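Local atomic coordinates of aminotransferase, classes I and II (Silicibacter pomeroyi DSS-3, PDB entry 3H14), a protein that probably transfers amino groups between L-aspartate and 2-oxoglutarate with pyridoxal 5'-phosphate as cofactor. Residues Asp12-Arg24 / Leu335-Asp347. Residues are numbered along the deposited sequence; the frame is centred on the assembly and turned at random. Where two conformers were deposited one is given.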
# COMPACT_ATOMS: atom_id res chain seq x y z
N ASP A 12 -15.34 3.61 -9.60
CA ASP A 12 -16.01 2.41 -9.07
C ASP A 12 -16.05 2.40 -7.53
O ASP A 12 -15.03 2.67 -6.90
CB ASP A 12 -15.21 1.17 -9.46
CG ASP A 12 -15.10 0.94 -10.96
OD1 ASP A 12 -15.98 1.35 -11.74
OD2 ASP A 12 -14.10 0.27 -11.35
N PRO A 13 -17.20 2.05 -6.93
CA PRO A 13 -17.30 1.94 -5.45
C PRO A 13 -16.55 0.70 -4.98
O PRO A 13 -16.57 -0.31 -5.67
CB PRO A 13 -18.79 1.76 -5.21
CG PRO A 13 -19.27 1.08 -6.41
CD PRO A 13 -18.46 1.66 -7.58
N PHE A 14 -15.90 0.79 -3.83
CA PHE A 14 -15.04 -0.28 -3.36
C PHE A 14 -15.87 -1.41 -2.82
O PHE A 14 -16.71 -1.21 -1.94
CB PHE A 14 -14.05 0.23 -2.32
CG PHE A 14 -12.90 1.03 -2.90
CD1 PHE A 14 -12.51 0.86 -4.24
CD2 PHE A 14 -12.21 1.94 -2.12
CE1 PHE A 14 -11.46 1.60 -4.78
CE2 PHE A 14 -11.16 2.66 -2.64
CZ PHE A 14 -10.78 2.49 -3.98
N ILE A 15 -15.64 -2.60 -3.36
CA ILE A 15 -16.40 -3.79 -3.02
C ILE A 15 -16.30 -4.08 -1.54
O ILE A 15 -17.22 -4.66 -0.97
CB ILE A 15 -15.93 -5.04 -3.85
CG1 ILE A 15 -16.20 -4.85 -5.36
CG2 ILE A 15 -16.57 -6.31 -3.35
CD1 ILE A 15 -17.63 -4.49 -5.70
N VAL A 16 -15.19 -3.66 -0.91
CA VAL A 16 -14.96 -3.95 0.52
C VAL A 16 -15.97 -3.25 1.45
O VAL A 16 -16.08 -3.61 2.62
CB VAL A 16 -13.50 -3.67 0.97
CG1 VAL A 16 -13.18 -2.18 1.02
CG2 VAL A 16 -13.20 -4.37 2.32
N MSE A 17 -16.71 -2.28 0.90
CA MSE A 17 -17.70 -1.51 1.66
C MSE A 17 -18.87 -2.37 2.15
O MSE A 17 -19.40 -2.13 3.22
CB MSE A 17 -18.24 -0.35 0.81
CG MSE A 17 -17.16 0.65 0.35
SE MSE A 17 -16.38 1.62 1.85
CE MSE A 17 -14.60 2.11 1.17
N ASP A 18 -19.25 -3.39 1.38
CA ASP A 18 -20.26 -4.35 1.86
C ASP A 18 -19.86 -4.97 3.22
O ASP A 18 -20.64 -4.92 4.17
CB ASP A 18 -20.47 -5.51 0.88
CG ASP A 18 -21.06 -5.09 -0.45
OD1 ASP A 18 -21.11 -3.86 -0.78
OD2 ASP A 18 -21.45 -6.02 -1.20
N VAL A 19 -18.66 -5.54 3.30
CA VAL A 19 -18.19 -6.20 4.54
C VAL A 19 -17.97 -5.19 5.68
O VAL A 19 -18.39 -5.44 6.79
CB VAL A 19 -16.92 -7.08 4.32
CG1 VAL A 19 -15.69 -6.23 4.04
CG2 VAL A 19 -16.66 -7.96 5.55
N MSE A 20 -17.32 -4.07 5.41
CA MSE A 20 -17.09 -3.07 6.45
C MSE A 20 -18.37 -2.52 7.07
O MSE A 20 -18.40 -2.29 8.29
CB MSE A 20 -16.30 -1.88 5.91
CG MSE A 20 -14.89 -2.21 5.66
SE MSE A 20 -14.10 -0.73 4.68
CE MSE A 20 -12.93 -0.04 6.08
N GLU A 21 -19.39 -2.29 6.25
CA GLU A 21 -20.69 -1.85 6.74
C GLU A 21 -21.39 -2.98 7.48
O GLU A 21 -21.90 -2.77 8.57
CB GLU A 21 -21.58 -1.36 5.59
N ALA A 22 -21.40 -4.18 6.89
CA ALA A 22 -21.94 -5.35 7.58
C ALA A 22 -21.21 -5.59 8.91
O ALA A 22 -21.83 -6.02 9.87
CB ALA A 22 -21.87 -6.61 6.69
N ALA A 23 -19.91 -5.31 8.95
CA ALA A 23 -19.11 -5.47 10.18
C ALA A 23 -19.58 -4.48 11.25
O ALA A 23 -19.74 -4.84 12.42
CB ALA A 23 -17.62 -5.29 9.89
N ARG A 24 -19.82 -3.24 10.82
CA ARG A 24 -20.39 -2.17 11.66
C ARG A 24 -21.77 -2.54 12.19
O ARG A 24 -22.05 -2.33 13.37
CB ARG A 24 -20.44 -0.84 10.86
CG ARG A 24 -21.14 0.34 11.59
CD ARG A 24 -21.64 1.46 10.63
NE ARG A 24 -22.78 0.99 9.82
CZ ARG A 24 -22.79 0.86 8.48
NH1 ARG A 24 -21.74 1.20 7.73
NH2 ARG A 24 -23.90 0.40 7.88
N LEU A 335 -17.98 -13.39 7.35
CA LEU A 335 -18.44 -12.37 8.32
C LEU A 335 -19.62 -12.82 9.15
O LEU A 335 -19.62 -12.70 10.38
CB LEU A 335 -18.82 -11.07 7.61
CG LEU A 335 -19.17 -9.92 8.57
CD1 LEU A 335 -18.01 -9.64 9.52
CD2 LEU A 335 -19.57 -8.71 7.74
N GLU A 336 -20.67 -13.25 8.47
CA GLU A 336 -21.93 -13.64 9.11
C GLU A 336 -21.68 -14.81 10.06
O GLU A 336 -22.08 -14.78 11.24
CB GLU A 336 -22.96 -14.00 8.03
CG GLU A 336 -24.20 -14.82 8.48
CD GLU A 336 -25.15 -15.23 7.31
OE1 GLU A 336 -24.67 -15.78 6.26
OE2 GLU A 336 -26.39 -15.00 7.44
N LYS A 337 -20.96 -15.82 9.57
CA LYS A 337 -20.91 -17.10 10.25
C LYS A 337 -19.70 -17.25 11.16
O LYS A 337 -19.82 -17.87 12.22
CB LYS A 337 -21.02 -18.27 9.22
N ALA A 338 -18.54 -16.72 10.76
CA ALA A 338 -17.31 -16.74 11.56
C ALA A 338 -17.04 -15.48 12.40
O ALA A 338 -16.21 -15.53 13.30
CB ALA A 338 -16.07 -17.02 10.66
N GLY A 339 -17.71 -14.38 12.11
CA GLY A 339 -17.46 -13.13 12.84
C GLY A 339 -16.10 -12.54 12.55
O GLY A 339 -15.49 -11.86 13.41
N VAL A 340 -15.63 -12.81 11.33
CA VAL A 340 -14.33 -12.34 10.87
C VAL A 340 -14.53 -11.58 9.57
O VAL A 340 -15.22 -12.06 8.68
CB VAL A 340 -13.28 -13.48 10.67
CG1 VAL A 340 -11.96 -12.91 10.18
CG2 VAL A 340 -13.00 -14.22 11.99
N ALA A 341 -13.91 -10.39 9.48
CA ALA A 341 -14.02 -9.53 8.29
C ALA A 341 -12.78 -9.71 7.44
O ALA A 341 -11.71 -9.62 7.93
CB ALA A 341 -14.17 -8.04 8.68
N VAL A 342 -12.98 -10.06 6.18
CA VAL A 342 -11.91 -10.23 5.21
C VAL A 342 -12.32 -9.51 3.94
O VAL A 342 -13.50 -9.19 3.77
CB VAL A 342 -11.59 -11.72 4.95
CG1 VAL A 342 -11.28 -12.45 6.29
CG2 VAL A 342 -12.71 -12.39 4.19
N THR A 343 -11.38 -9.29 3.02
CA THR A 343 -11.66 -8.48 1.83
C THR A 343 -11.68 -9.32 0.56
O THR A 343 -10.70 -9.97 0.25
CB THR A 343 -10.56 -7.43 1.61
OG1 THR A 343 -10.43 -6.62 2.80
CG2 THR A 343 -10.93 -6.55 0.42
N PRO A 344 -12.77 -9.26 -0.20
CA PRO A 344 -12.75 -9.97 -1.46
C PRO A 344 -11.67 -9.42 -2.41
O PRO A 344 -11.35 -8.23 -2.35
CB PRO A 344 -14.13 -9.69 -2.06
CG PRO A 344 -14.95 -9.20 -0.97
CD PRO A 344 -14.07 -8.62 0.05
N GLY A 345 -11.14 -10.28 -3.28
CA GLY A 345 -10.11 -9.90 -4.20
C GLY A 345 -10.51 -8.97 -5.34
O GLY A 345 -9.62 -8.39 -5.97
N LEU A 346 -11.82 -8.81 -5.60
CA LEU A 346 -12.28 -8.05 -6.77
C LEU A 346 -11.74 -6.61 -6.85
O LEU A 346 -11.44 -6.14 -7.95
CB LEU A 346 -13.81 -8.05 -6.85
CG LEU A 346 -14.44 -9.40 -7.18
CD1 LEU A 346 -14.87 -10.09 -5.87
CD2 LEU A 346 -15.60 -9.23 -8.12
N ASP A 347 -11.60 -5.93 -5.70
CA ASP A 347 -11.03 -4.55 -5.69
C ASP A 347 -9.61 -4.49 -6.22
O ASP A 347 -9.19 -3.45 -6.75
CB ASP A 347 -11.00 -3.95 -4.27
CG ASP A 347 -12.38 -3.49 -3.76
OD1 ASP A 347 -13.24 -3.03 -4.59
OD2 ASP A 347 -12.58 -3.59 -2.50
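Ile15, Val16 and Val19 lie opposite Asp347, Thr343 and Ala341, so that the N-terminal turn and the start of helix 17-28 run against strand 340-344 in the opposite sense, the CA atoms of Val16 and Thr343 being 5.8 Å apart. The carboxylate of Asp347 meets the type I turn from Phe14 to Met17 and takes two successive amides. Its OD1 accepts a hydrogen bond from Ile15 N through the syn lone pair, 2.7 Å between N and OD1 and 155° at the hydrogen. Val16 N donates to OD2 on the syn side, slightly out of the carboxylate plane, with N and OD2 3.1 Å apart and a more bent 137°. With CG beside its own backbone N (chi1 -75°), Asp347 holds both oxygens against the turn, and CB of Ile15 rests 3.4 Å from OD1. Ile15 also sends CG2 to the ring carbon CG of Pro344. Val16 turns CG2, anti to its backbone N, onto Thr343, near both OG1 and CG2. One turn on, Val19 CG2 meets Leu335 CD2 and Ala341 CB, while Val19 CG1 lies 3.7 Å from Val342 O, a carbonyl buried without a hydrogen-bond partner. CD2 of Leu335 presses to 3.3 Å from Ala22 CB, a tight pair. Arg328 joins Asp18 in a salt bridge, a second tie between helices 17-28 and 327-338. With Asp347 cut back to an alanine, the amides of Ile15 and Val16 would probably lose this acceptor and the turn be freer to shift. The chemistry thus divides: a two-pronged carboxylate grip fixes the N-terminal arm, and aliphatic contacts lay the first helical turns against Leu335 and Ala341, at the cost of one buried carbonyl.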